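Long-range contacts in arginase 1, mitochondrial (PDB 6VSU), which hydrolyses L-arginine to urea and L-ornithine, and agmatine to urea and putrescine, with two manganese ions in each subunit of a homohexamer: residues E[161-166]-E[197-202]; E[201-206]-E[263-268]. All coordinates share one frame; numbering follows the deposited sequence.

How the contacts relate
Both contacts lie at the C-terminal ends of strands in the parallel sheet of the arginase fold, their centres about 9 Å apart. Contact 1 joins neighbouring strands 158-163 and 193-201 and the loops that follow them; contact 2 continues from the second of these loops to residues 263-268, between strand 244-249 and helix 271-280. I201 and R202 belong to both. A165 O probably accepts a hydrogen bond from S203 N, and H166 packs against S203 and H263. Loops after three strands adjacent in the sheet, in chain order 161-166, 197-206 and 263-268, thus meet around one active site: contact 1 holds ligands of the manganese pair, contact 2 part of the wall around bound L-ornithine.

Contact 1: residues E[161-166]-E[197-202]. With MN (manganese (II) ion), chain B; MN (manganese (II) ion), chain C; ORN (L-ornithine), chain D.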
loop_
_atom_site.group_PDB
_atom_site.type_symbol
_atom_site.label_atom_id
_atom_site.label_comp_id
_atom_site.label_asym_id
_atom_site.label_seq_id
_atom_site.Cartn_x
_atom_site.Cartn_y
_atom_site.Cartn_z
ATOM N N LEU E 161 -17.916 29.770 9.146
ATOM C CA LEU E 161 -16.923 28.922 9.847
ATOM C C LEU E 161 -16.131 28.112 8.790
ATOM O O LEU E 161 -16.732 27.395 7.997
ATOM C CB LEU E 161 -17.586 28.046 10.907
ATOM C CG LEU E 161 -16.644 27.032 11.562
ATOM C CD1 LEU E 161 -15.599 27.751 12.354
ATOM C CD2 LEU E 161 -17.391 26.066 12.456
ATOM N N HIS E 162 -14.846 28.411 8.732
ATOM C CA HIS E 162 -13.850 27.920 7.772
ATOM C C HIS E 162 -12.864 27.045 8.549
ATOM O O HIS E 162 -12.101 27.561 9.318
ATOM C CB HIS E 162 -13.225 29.096 7.018
ATOM C CG HIS E 162 -12.194 28.688 6.036
ATOM N ND1 HIS E 162 -11.146 29.495 5.727
ATOM C CD2 HIS E 162 -12.005 27.520 5.375
ATOM C CE1 HIS E 162 -10.346 28.854 4.899
ATOM N NE2 HIS E 162 -10.857 27.633 4.650
ATOM N N LEU E 163 -12.979 25.735 8.420
ATOM C CA LEU E 163 -12.071 24.772 9.092
ATOM C C LEU E 163 -11.011 24.340 8.066
ATOM O O LEU E 163 -11.381 23.763 7.015
ATOM C CB LEU E 163 -12.896 23.573 9.596
ATOM C CG LEU E 163 -13.706 23.857 10.856
ATOM C CD1 LEU E 163 -14.815 22.834 11.017
ATOM C CD2 LEU E 163 -12.772 23.780 12.012
ATOM N N ASP E 164 -9.749 24.647 8.336
ATOM C CA ASP E 164 -8.703 24.428 7.330
ATOM C C ASP E 164 -7.331 24.593 7.959
ATOM O O ASP E 164 -7.189 25.446 8.878
ATOM C CB ASP E 164 -8.960 25.442 6.246
ATOM C CG ASP E 164 -8.282 25.158 4.924
ATOM O OD1 ASP E 164 -7.131 24.652 4.953
ATOM O OD2 ASP E 164 -8.917 25.470 3.896
ATOM N N ALA E 165 -6.334 23.850 7.469
ATOM C CA ALA E 165 -4.914 24.090 7.814
ATOM C C ALA E 165 -4.427 25.468 7.253
ATOM O O ALA E 165 -3.442 26.002 7.766
ATOM C CB ALA E 165 -4.051 22.927 7.327
ATOM N N HIS E 166 -5.080 25.985 6.207
ATOM C CA HIS E 166 -4.644 27.088 5.317
ATOM C C HIS E 166 -5.710 28.164 5.313
ATOM O O HIS E 166 -6.876 27.829 5.231
ATOM C CB HIS E 166 -4.467 26.567 3.868
ATOM C CG HIS E 166 -3.590 25.354 3.785
ATOM N ND1 HIS E 166 -4.121 24.045 3.750
ATOM C CD2 HIS E 166 -2.235 25.252 3.818
ATOM C CE1 HIS E 166 -3.120 23.220 3.765
ATOM N NE2 HIS E 166 -1.950 23.926 3.799
ATOM N N LEU E 197 -14.542 33.110 10.597
ATOM C CA LEU E 197 -13.722 32.421 11.593
ATOM C C LEU E 197 -13.016 31.260 10.881
ATOM O O LEU E 197 -13.729 30.385 10.303
ATOM C CB LEU E 197 -14.619 31.859 12.679
ATOM C CG LEU E 197 -15.003 32.829 13.771
ATOM C CD1 LEU E 197 -16.057 33.796 13.250
ATOM C CD2 LEU E 197 -15.484 32.095 15.036
ATOM N N GLN E 198 -11.682 31.319 10.882
ATOM C CA GLN E 198 -10.771 30.315 10.287
ATOM C C GLN E 198 -10.170 29.552 11.463
ATOM O O GLN E 198 -9.625 30.183 12.327
ATOM C CB GLN E 198 -9.734 31.046 9.425
ATOM C CG GLN E 198 -10.423 31.761 8.277
ATOM C CD GLN E 198 -9.406 32.202 7.259
ATOM O OE1 GLN E 198 -8.385 32.809 7.613
ATOM N NE2 GLN E 198 -9.698 31.935 5.999
ATOM N N VAL E 199 -10.421 28.249 11.512
ATOM C CA VAL E 199 -10.057 27.347 12.626
ATOM C C VAL E 199 -9.222 26.187 12.095
ATOM O O VAL E 199 -9.626 25.561 11.124
ATOM C CB VAL E 199 -11.321 26.842 13.345
ATOM C CG1 VAL E 199 -10.906 25.950 14.509
ATOM C CG2 VAL E 199 -12.155 28.028 13.790
ATOM N N GLY E 200 -8.147 25.884 12.808
ATOM C CA GLY E 200 -7.194 24.810 12.491
ATOM C C GLY E 200 -6.031 25.259 11.668
ATOM O O GLY E 200 -5.266 24.398 11.238
ATOM N N ILE E 201 -5.826 26.564 11.558
ATOM C CA ILE E 201 -4.788 27.158 10.667
ATOM C C ILE E 201 -3.408 26.751 11.196
ATOM O O ILE E 201 -3.147 26.986 12.374
ATOM C CB ILE E 201 -4.908 28.682 10.612
ATOM C CG1 ILE E 201 -6.238 29.171 10.047
ATOM C CG2 ILE E 201 -3.745 29.233 9.847
ATOM C CD1 ILE E 201 -6.472 28.749 8.618
ATOM N N ARG E 202 -2.528 26.229 10.354
ATOM C CA ARG E 202 -1.143 25.946 10.806
ATOM C C ARG E 202 -0.154 26.079 9.652
ATOM O O ARG E 202 1.007 25.676 9.815
ATOM C CB ARG E 202 -1.121 24.567 11.451
ATOM C CG ARG E 202 -1.816 23.511 10.606
ATOM C CD ARG E 202 -1.930 22.228 11.353
ATOM N NE ARG E 202 -2.310 21.132 10.523
ATOM C CZ ARG E 202 -3.541 20.799 10.178
ATOM N NH1 ARG E 202 -4.573 21.540 10.511
ATOM N NH2 ARG E 202 -3.736 19.702 9.455
HETATM MN MN MN B . -6.247 23.393 3.404
HETATM MN MN MN C . -8.419 25.199 1.796
HETATM N N ORN D . 1.345 26.024 -0.689
HETATM C CA ORN D . -0.023 26.574 -0.519
HETATM C CB ORN D . -0.983 25.459 -0.108
HETATM C CG ORN D . -2.451 25.770 -0.342
HETATM C CD ORN D . -3.358 24.623 0.064
HETATM N NE ORN D . -4.759 24.979 0.274
HETATM C C ORN D . -0.015 27.679 0.545
HETATM O O ORN D . 1.063 28.210 0.816
HETATM O OXT ORN D . -1.096 27.968 1.052
HETATM O O HOH W 1 -6.305 25.062 2.035
HETATM O O HOH W 2 -7.200 25.156 -0.303
#
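A165 meets R202 through backbone and side chain: its O accepts a hydrogen bond from R202 N at 2.8 Å, and its methyl CB lies over one face of the guanidinium, offset toward the rim, 3.5 Å from NH1. The same methyl covers the H166 ring on the face opposite CD of L-ornithine. NH1 of R202 turns back to donate to G200 O, while NH2 donates to D251 O. Behind this corner, residues 161-163 and 197-199 run parallel, their axes 21° apart, in strands 158-163 and 193-201 of a beta-alpha-beta unit whose helix is 183-189. V199 O accepts from D164 N, and V199 N donates to H162 O. On one face of the sheet V199 CB lies 3.6 Å from CD2 of L163, the two side chains side by side, and V199 CG2 meets CD1 of L161. On the opposite face stands H162, its CG anti to the backbone N (chi1 179°). Its ND1 accepts from NE2 of Q198 at 2.9 Å; the amide nitrogen lies in the ring plane, although ring and amide are turned 51° apart. That NE2 also donates to P167 O. Across the ring, H162 NE2 donates to the anti side of D164 OD2, 3.0 Å away. An alanine in place of H162 would probably leave this oxygen without its N-H donor and D164 freer to turn. D164 bridges both manganese ions, OD1 to the one that ND1 of H166 binds and OD2 to the other; H140, D168, D249 and D251 supply further ligands. OD1 also accepts from H166 N, an Asx turn. The chain from Q198 through H162 to D164 suggests that this second shell helps to orient the bridging carboxylate, alongside the metals and H166 N.

Contact 2: residues E[201-206]-E[263-268]; sequences IRSINQ and HIEPGG. With ORN (L-ornithine), chain D.
R202 points its CB toward loop 263-268 and reaches across to E265, P266, G267 and G268. CG occupies the crowded position between the backbone N and carbonyl carbon (chi1 48°), where it touches E265 CG at 3.8 Å, the two side chains running antiparallel alongside one another. The chain then stays extended to NE. CD passes 3.2 Å from G267 O. NE donates to E265 O at 2.8 Å from above the carbonyl plane, and NH2 reaches the same E265 O at 2.9 Å within that plane, a side-on, two-nitrogen grip on one backbone oxygen. G268 CA sits over the centre of the guanidinium, 3.4 Å from CZ, on the face opposite A165. At the tip NH1 also donates to C252 O. The two loops follow strands 193-201 and 244-249 of the arginase alpha/beta fold, at the C-terminal ends of its parallel strands, so R202 joins the first loop to the second, which also carries the manganese ligand D251. E265, its CG anti to the backbone N (chi1 -170°) and the chain then folding back, brings OE1 to 3.7 Å from S203 CB. A water links the two residues, donating to E265 OE1 and hydrogen-bonded to S203 OG. OE2 forms a salt bridge with K310 of the second subunit. S203 is an L-ornithine-binding residue; on the other loop, H263 lays a ring face under the ligand's CD, with H263 CE1 3.5 Å from CB of L-ornithine; H263 ND1 is hydrogen-bonded to S76 O of the second subunit.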
loop_
_atom_site.group_PDB
_atom_site.type_symbol
_atom_site.label_atom_id
_atom_site.label_comp_id
_atom_site.label_asym_id
_atom_site.label_seq_id
_atom_site.Cartn_x
_atom_site.Cartn_y
_atom_site.Cartn_z
ATOM N N ILE E 201 -5.826 26.564 11.558
ATOM C CA ILE E 201 -4.788 27.158 10.667
ATOM C C ILE E 201 -3.408 26.751 11.196
ATOM O O ILE E 201 -3.147 26.986 12.374
ATOM C CB ILE E 201 -4.908 28.682 10.612
ATOM C CG1 ILE E 201 -6.238 29.171 10.047
ATOM C CG2 ILE E 201 -3.745 29.233 9.847
ATOM C CD1 ILE E 201 -6.472 28.749 8.618
ATOM N N ARG E 202 -2.528 26.229 10.354
ATOM C CA ARG E 202 -1.143 25.946 10.806
ATOM C C ARG E 202 -0.154 26.079 9.652
ATOM O O ARG E 202 1.007 25.676 9.815
ATOM C CB ARG E 202 -1.121 24.567 11.451
ATOM C CG ARG E 202 -1.816 23.511 10.606
ATOM C CD ARG E 202 -1.930 22.228 11.353
ATOM N NE ARG E 202 -2.310 21.132 10.523
ATOM C CZ ARG E 202 -3.541 20.799 10.178
ATOM N NH1 ARG E 202 -4.573 21.540 10.511
ATOM N NH2 ARG E 202 -3.736 19.702 9.455
ATOM N N SER E 203 -0.600 26.600 8.514
ATOM C CA SER E 203 0.256 26.926 7.361
ATOM C C SER E 203 -0.190 28.296 6.863
ATOM O O SER E 203 -1.224 28.406 6.167
ATOM C CB SER E 203 0.186 25.849 6.276
ATOM O OG SER E 203 0.932 26.247 5.121
ATOM N N ILE E 204 0.555 29.327 7.236
ATOM C CA ILE E 204 0.190 30.718 6.894
ATOM C C ILE E 204 1.470 31.533 6.875
ATOM O O ILE E 204 2.434 31.219 7.646
ATOM C CB ILE E 204 -0.866 31.232 7.896
ATOM C CG1 ILE E 204 -1.295 32.671 7.599
ATOM C CG2 ILE E 204 -0.395 31.115 9.331
ATOM C CD1 ILE E 204 -2.533 33.061 8.343
ATOM N N ASN E 205 1.502 32.520 6.004
ATOM C CA ASN E 205 2.690 33.394 5.881
ATOM C C ASN E 205 2.253 34.838 6.078
ATOM O O ASN E 205 1.073 35.052 6.316
ATOM C CB ASN E 205 3.397 33.150 4.557
ATOM C CG ASN E 205 2.583 33.469 3.325
ATOM O OD1 ASN E 205 1.418 33.890 3.364
ATOM N ND2 ASN E 205 3.228 33.336 2.197
ATOM N N GLN E 206 3.170 35.779 5.921
ATOM C CA GLN E 206 2.885 37.203 6.168
ATOM C C GLN E 206 1.730 37.636 5.263
ATOM O O GLN E 206 0.797 38.241 5.844
ATOM C CB GLN E 206 4.102 38.110 6.052
ATOM C CG GLN E 206 3.928 39.412 6.860
ATOM C CD GLN E 206 3.330 39.268 8.262
ATOM O OE1 GLN E 206 3.741 38.453 9.100
ATOM N NE2 GLN E 206 2.295 40.046 8.535
ATOM N N HIS E 263 -2.372 18.305 0.690
ATOM C CA HIS E 263 -1.449 19.124 1.515
ATOM C C HIS E 263 -1.342 18.514 2.921
ATOM O O HIS E 263 -2.145 18.871 3.769
ATOM C CB HIS E 263 -1.934 20.587 1.548
ATOM C CG HIS E 263 -1.970 21.212 0.204
ATOM N ND1 HIS E 263 -0.895 21.893 -0.310
ATOM C CD2 HIS E 263 -2.899 21.193 -0.780
ATOM C CE1 HIS E 263 -1.161 22.298 -1.543
ATOM N NE2 HIS E 263 -2.367 21.882 -1.862
ATOM N N ILE E 264 -0.337 17.674 3.131
ATOM C CA ILE E 264 -0.053 17.008 4.417
ATOM C C ILE E 264 0.555 18.079 5.327
ATOM O O ILE E 264 1.645 18.619 4.990
ATOM C CB ILE E 264 0.914 15.831 4.221
ATOM C CG1 ILE E 264 0.374 14.739 3.306
ATOM C CG2 ILE E 264 1.305 15.246 5.558
ATOM C CD1 ILE E 264 -0.979 14.293 3.745
ATOM N N GLU E 265 -0.134 18.397 6.409
ATOM C CA GLU E 265 0.293 19.486 7.323
ATOM C C GLU E 265 0.160 18.944 8.752
ATOM O O GLU E 265 -0.892 18.958 9.346
ATOM C CB GLU E 265 -0.486 20.771 6.999
ATOM C CG GLU E 265 0.082 21.980 7.731
ATOM C CD GLU E 265 1.465 22.431 7.295
ATOM O OE1 GLU E 265 1.751 22.460 6.064
ATOM O OE2 GLU E 265 2.250 22.781 8.214
ATOM N N PRO E 266 1.213 18.326 9.321
ATOM C CA PRO E 266 1.117 17.821 10.679
ATOM C C PRO E 266 0.675 18.859 11.729
ATOM O O PRO E 266 0.977 20.027 11.566
ATOM C CB PRO E 266 2.530 17.274 10.956
ATOM C CG PRO E 266 3.046 16.946 9.569
ATOM C CD PRO E 266 2.512 18.071 8.698
ATOM N N GLY E 267 0.023 18.376 12.790
ATOM C CA GLY E 267 -0.319 19.154 13.985
ATOM C C GLY E 267 -1.736 19.691 13.925
ATOM O O GLY E 267 -1.930 20.850 14.264
ATOM N N GLY E 268 -2.675 18.890 13.427
ATOM C CA GLY E 268 -4.046 19.312 13.155
ATOM C C GLY E 268 -5.029 18.805 14.195
ATOM O O GLY E 268 -4.614 18.306 15.252
HETATM N N ORN D . 1.345 26.024 -0.689
HETATM C CA ORN D . -0.023 26.574 -0.519
HETATM C CB ORN D . -0.983 25.459 -0.108
HETATM C CG ORN D . -2.451 25.770 -0.342
HETATM C CD ORN D . -3.358 24.623 0.064
HETATM N NE ORN D . -4.759 24.979 0.274
HETATM C C ORN D . -0.015 27.679 0.545
HETATM O O ORN D . 1.063 28.210 0.816
HETATM O OXT ORN D . -1.096 27.968 1.052
HETATM O O HOH W 3 3.605 24.507 5.340
#